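Local coordinates for protein transcription factor tau 138 kDa subunit (PDB 5AIM) that forms part of the yeast TFIIIC complex, which binds intragenic promoter elements of tRNA and 5S RNA genes and assembles the initiation complex for RNA polymerase III, at residues S5-S8 with L9-L12; D59-E63 with S64-G68. All coordinates share one frame; numbering follows the deposited sequence.

Contact 1 of 2, residues S5-S8 with L9-L12; sequences SARS and LRSL. With GOL (glycerol), chain C.
Arg7 and Arg10 hold one glycerol molecule between them, and their guanidinium planes lie only 6° apart. Arg10 has a second modelled conformer; its fold, its grip on the glycerol and that angle hold for the one described. The glycerol probably comes from the crystallisation liquor. Arg10 meets it at the guanidinium edge. Its NE and NH2 both donate to the central hydroxyl, glycerol O2, with NH2 to O2 at 2.7 Å. Arg7 takes the terminal hydroxyl next to it, with NE donating to glycerol O3 at 2.9 Å. The two side chains get there by different routes. Arg7 runs out extended from CG to NE, with CG anti to the backbone N (chi1 -165°). Arg10 folds at chi3 (-58°), which turns its guanidinium back over the preceding turn. One face of that group lies above Arg7 CA, offset toward the rim, and Ala6 O is on the same face. Arg7 CG packs against Arg10 NH2 at 3.5 Å. The like charges do not touch: Arg7 NE and Arg10 NH2 are 5.2 Å apart.

All eight residues belong to the first turns of helix 5-24 in this extended winged-helix domain. The backbone pairs i with i+4. Leu9 N donates to Ser5 O, Arg10 N to Ala6 O, Ser11 N to Arg7 O and Leu12 N to Ser8 O. Leu9 CG lies 3.3 Å from Ser5 O, alongside the carbonyl that its own backbone N-H uses. Ser11 points its hydroxyl to another part of the fold: OG hydrogen-bonds to Asp57 of helix 52-63 and weakly to Gln15.

Contact 2 of 2, residues D59-E63 with S64-G68; sequences DLMVE and SEKLG
A Schellman motif ends helix 52-63 and turns the chain toward strand 68-71 of the winged-helix sheet. Glu65 is the first residue to leave helical geometry, with a positive phi of 72°. Met61 O accepts from Leu67 N at 3.2 Å and more weakly from Lys66 N. The Leu67 N-H comes from above the carbonyl plane. Glu65 N also lies above the plane of its acceptor, Val62 O. Leu60 O takes two bonds from Ser64, one from N and one from OG, and they arrive from opposite faces of its plane. The Ser64 hydroxyl can fold back because chi1 (65°) sets OG between the backbone N and the carbonyl carbon.

After the turn, Leu67 packs back on the helix. Its CD1 lies 3.8 Å from Met61 CB, while its CG meets the methyl CE of Met61. Val62 CG2 approaches Leu67 CB at 4.1 Å, the two side chains crossing at about a right angle. Met61 and Leu67 are buried, and Met61 also touches Gln15 and Ile18 of helix 5-24. A water donates to both Val62 O and Leu67 O, at 2.7 Å from Leu67 O.

In the fold
Contact 1 lies in the first turns of helix 5-24, on the surface, its centre about 18 Å from the centre of the chain. Contact 2 lies nearer the middle, its centre about 9 Å from it, where a short loop leads from helix 52-63 to strand 68-71. The centres of the two contacts are about 17 Å apart, yet they touch: Ser11 OG packs on Leu60 CD1 at 3.9 Å. Leu60 also touches Gln15. The hydrogen bond from Ser11 OG to Asp57 ties the same two helices together. At the end of contact 2, Gly68 pairs through its backbone with Phe81, joining the turn to the antiparallel sheet. Of the two, contact 1 alone binds the glycerol.

Contact 1 of 2, residues S5-S8 with L9-L12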
loop_
_atom_site.group_PDB
_atom_site.type_symbol
_atom_site.label_atom_id
_atom_site.label_comp_id
_atom_site.label_asym_id
_atom_site.label_seq_id
_atom_site.Cartn_x
_atom_site.Cartn_y
_atom_site.Cartn_z
ATOM N N SER A 5 -3.118 21.069 -11.006
ATOM C CA SER A 5 -1.765 20.577 -10.755
ATOM C C SER A 5 -1.519 20.264 -9.276
ATOM O O SER A 5 -0.818 19.303 -8.943
ATOM C CB SER A 5 -0.729 21.590 -11.247
ATOM O OG SER A 5 -0.699 22.737 -10.417
ATOM N N ALA A 6 -2.090 21.067 -8.386
ATOM C CA ALA A 6 -1.893 20.850 -6.951
ATOM C C ALA A 6 -2.434 19.482 -6.516
ATOM O O ALA A 6 -1.828 18.765 -5.693
ATOM C CB ALA A 6 -2.559 21.962 -6.160
ATOM N N ARG A 7 -3.577 19.120 -7.086
ATOM C CA ARG A 7 -4.210 17.837 -6.799
ATOM C C ARG A 7 -3.321 16.679 -7.275
ATOM O O ARG A 7 -3.095 15.686 -6.557
ATOM C CB ARG A 7 -5.577 17.802 -7.482
ATOM C CG ARG A 7 -6.518 16.714 -7.009
ATOM C CD ARG A 7 -7.922 16.985 -7.537
ATOM N NE ARG A 7 -8.703 15.764 -7.706
ATOM C CZ ARG A 7 -9.731 15.641 -8.541
ATOM N NH1 ARG A 7 -10.110 16.663 -9.298
ATOM N NH2 ARG A 7 -10.380 14.489 -8.625
ATOM N N SER A 8 -2.801 16.816 -8.490
ATOM C CA SER A 8 -1.870 15.830 -9.031
ATOM C C SER A 8 -0.632 15.687 -8.133
ATOM O O SER A 8 -0.160 14.562 -7.846
ATOM C CB SER A 8 -1.461 16.232 -10.443
ATOM O OG SER A 8 -2.603 16.317 -11.274
ATOM N N LEU A 9 -0.104 16.831 -7.694
ATOM C CA LEU A 9 1.029 16.839 -6.771
ATOM C C LEU A 9 0.700 16.112 -5.467
ATOM O O LEU A 9 1.538 15.369 -4.929
ATOM C CB LEU A 9 1.494 18.274 -6.499
ATOM C CG LEU A 9 2.217 18.928 -7.676
ATOM C CD1 LEU A 9 2.336 20.427 -7.456
ATOM C CD2 LEU A 9 3.591 18.304 -7.880
ATOM N N ARG A 10 -0.503 16.332 -4.938
ATOM C CA ARG A 10 -0.929 15.607 -3.740
ATOM C C ARG A 10 -0.987 14.093 -3.983
ATOM O O ARG A 10 -0.588 13.283 -3.115
ATOM C CB ARG A 10 -2.282 16.123 -3.236
ATOM C CG ARG A 10 -2.218 17.510 -2.616
ATOM C CD ARG A 10 -3.469 17.820 -1.807
ATOM N NE ARG A 10 -4.689 17.721 -2.605
ATOM C CZ ARG A 10 -5.216 18.717 -3.312
ATOM N NH1 ARG A 10 -4.637 19.911 -3.339
ATOM N NH2 ARG A 10 -6.330 18.512 -4.000
ATOM N N SER A 11 -1.486 13.688 -5.149
ATOM C CA SER A 11 -1.451 12.260 -5.495
ATOM C C SER A 11 -0.019 11.700 -5.463
ATOM O O SER A 11 0.244 10.621 -4.904
ATOM C CB SER A 11 -2.064 12.015 -6.877
ATOM O OG SER A 11 -1.762 10.716 -7.359
ATOM N N LEU A 12 0.914 12.424 -6.077
ATOM C CA LEU A 12 2.316 11.987 -6.017
ATOM C C LEU A 12 2.877 11.929 -4.589
ATOM O O LEU A 12 3.636 11.003 -4.240
ATOM C CB LEU A 12 3.200 12.885 -6.877
ATOM C CG LEU A 12 2.895 12.848 -8.373
ATOM C CD1 LEU A 12 3.755 13.868 -9.099
ATOM C CD2 LEU A 12 3.114 11.456 -8.955
HETATM C C1 GOL C . -8.138 15.730 -1.914
HETATM O O1 GOL C . -7.612 16.940 -1.411
HETATM C C2 GOL C . -7.841 15.604 -3.400
HETATM O O2 GOL C . -6.463 15.801 -3.609
HETATM C C3 GOL C . -8.252 14.222 -3.895
HETATM O O3 GOL C . -8.177 14.172 -5.303
#

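Contact 2 of 2, residues D59-E63 with S64-G68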
loop_
_atom_site.group_PDB
_atom_site.type_symbol
_atom_site.label_atom_id
_atom_site.label_comp_id
_atom_site.label_asym_id
_atom_site.label_seq_id
_atom_site.Cartn_x
_atom_site.Cartn_y
_atom_site.Cartn_z
ATOM N N ASP A 59 -3.914 2.004 -5.973
ATOM C CA ASP A 59 -4.302 1.418 -7.254
ATOM C C ASP A 59 -3.405 1.923 -8.388
ATOM O O ASP A 59 -2.945 1.134 -9.238
ATOM C CB ASP A 59 -5.766 1.723 -7.576
ATOM C CG ASP A 59 -6.732 0.924 -6.727
ATOM O OD1 ASP A 59 -6.304 -0.069 -6.102
ATOM O OD2 ASP A 59 -7.928 1.287 -6.692
ATOM N N LEU A 60 -3.158 3.235 -8.411
ATOM C CA LEU A 60 -2.232 3.770 -9.408
ATOM C C LEU A 60 -0.882 3.065 -9.332
ATOM O O LEU A 60 -0.291 2.718 -10.359
ATOM C CB LEU A 60 -2.037 5.275 -9.253
ATOM C CG LEU A 60 -3.214 6.171 -9.617
ATOM C CD1 LEU A 60 -2.807 7.627 -9.482
ATOM C CD2 LEU A 60 -3.709 5.883 -11.019
ATOM N N MET A 61 -0.398 2.840 -8.114
ATOM C CA MET A 61 0.879 2.143 -7.946
ATOM C C MET A 61 0.857 0.671 -8.365
ATOM O O MET A 61 1.827 0.168 -8.934
ATOM C CB MET A 61 1.360 2.283 -6.511
ATOM C CG MET A 61 1.671 3.716 -6.180
ATOM S SD MET A 61 2.036 3.963 -4.450
ATOM C CE MET A 61 3.708 3.325 -4.365
ATOM N N VAL A 62 -0.235 -0.029 -8.086
ATOM C CA VAL A 62 -0.332 -1.408 -8.550
ATOM C C VAL A 62 -0.365 -1.458 -10.074
ATOM O O VAL A 62 0.316 -2.284 -10.691
ATOM C CB VAL A 62 -1.564 -2.132 -7.971
ATOM C CG1 VAL A 62 -1.769 -3.492 -8.647
ATOM C CG2 VAL A 62 -1.413 -2.294 -6.467
ATOM N N GLU A 63 -1.150 -0.580 -10.690
ATOM C CA GLU A 63 -1.288 -0.630 -12.142
ATOM C C GLU A 63 0.011 -0.278 -12.872
ATOM O O GLU A 63 0.274 -0.809 -13.956
ATOM C CB GLU A 63 -2.447 0.251 -12.614
ATOM C CG GLU A 63 -3.822 -0.318 -12.272
ATOM C CD GLU A 63 -4.032 -1.723 -12.814
ATOM O OE1 GLU A 63 -3.739 -1.954 -14.007
ATOM O OE2 GLU A 63 -4.478 -2.599 -12.043
ATOM N N SER A 64 0.825 0.596 -12.282
ATOM C CA SER A 64 2.100 0.972 -12.889
ATOM C C SER A 64 3.242 0.053 -12.451
ATOM O O SER A 64 4.396 0.260 -12.830
ATOM C CB SER A 64 2.443 2.430 -12.580
ATOM O OG SER A 64 2.656 2.635 -11.199
ATOM N N GLU A 65 2.902 -0.954 -11.646
ATOM C CA GLU A 65 3.833 -2.008 -11.232
ATOM C C GLU A 65 4.887 -1.541 -10.221
ATOM O O GLU A 65 5.918 -2.191 -10.041
ATOM C CB GLU A 65 4.485 -2.677 -12.449
ATOM C CG GLU A 65 3.467 -3.201 -13.457
ATOM C CD GLU A 65 4.095 -3.973 -14.602
ATOM O OE1 GLU A 65 5.329 -4.169 -14.596
ATOM O OE2 GLU A 65 3.348 -4.388 -15.512
ATOM N N LYS A 66 4.613 -0.428 -9.547
ATOM C CA LYS A 66 5.439 0.007 -8.424
ATOM C C LYS A 66 5.178 -0.888 -7.221
ATOM O O LYS A 66 6.030 -1.037 -6.342
ATOM C CB LYS A 66 5.136 1.460 -8.073
ATOM C CG LYS A 66 5.530 2.429 -9.173
ATOM C CD LYS A 66 5.208 3.856 -8.783
ATOM C CE LYS A 66 5.857 4.863 -9.717
ATOM N NZ LYS A 66 5.280 4.837 -11.090
ATOM N N LEU A 67 3.983 -1.474 -7.192
ATOM C CA LEU A 67 3.613 -2.459 -6.183
ATOM C C LEU A 67 3.072 -3.693 -6.860
ATOM O O LEU A 67 2.401 -3.597 -7.879
ATOM C CB LEU A 67 2.520 -1.918 -5.269
ATOM C CG LEU A 67 2.854 -0.720 -4.389
ATOM C CD1 LEU A 67 1.593 -0.274 -3.660
ATOM C CD2 LEU A 67 3.963 -1.061 -3.407
ATOM N N GLY A 68 3.364 -4.849 -6.277
ATOM C CA GLY A 68 2.684 -6.080 -6.634
ATOM C C GLY A 68 1.450 -6.212 -5.765
ATOM O O GLY A 68 1.411 -5.679 -4.647
HETATM O O HOH W 1 1.749 -5.068 -10.078
#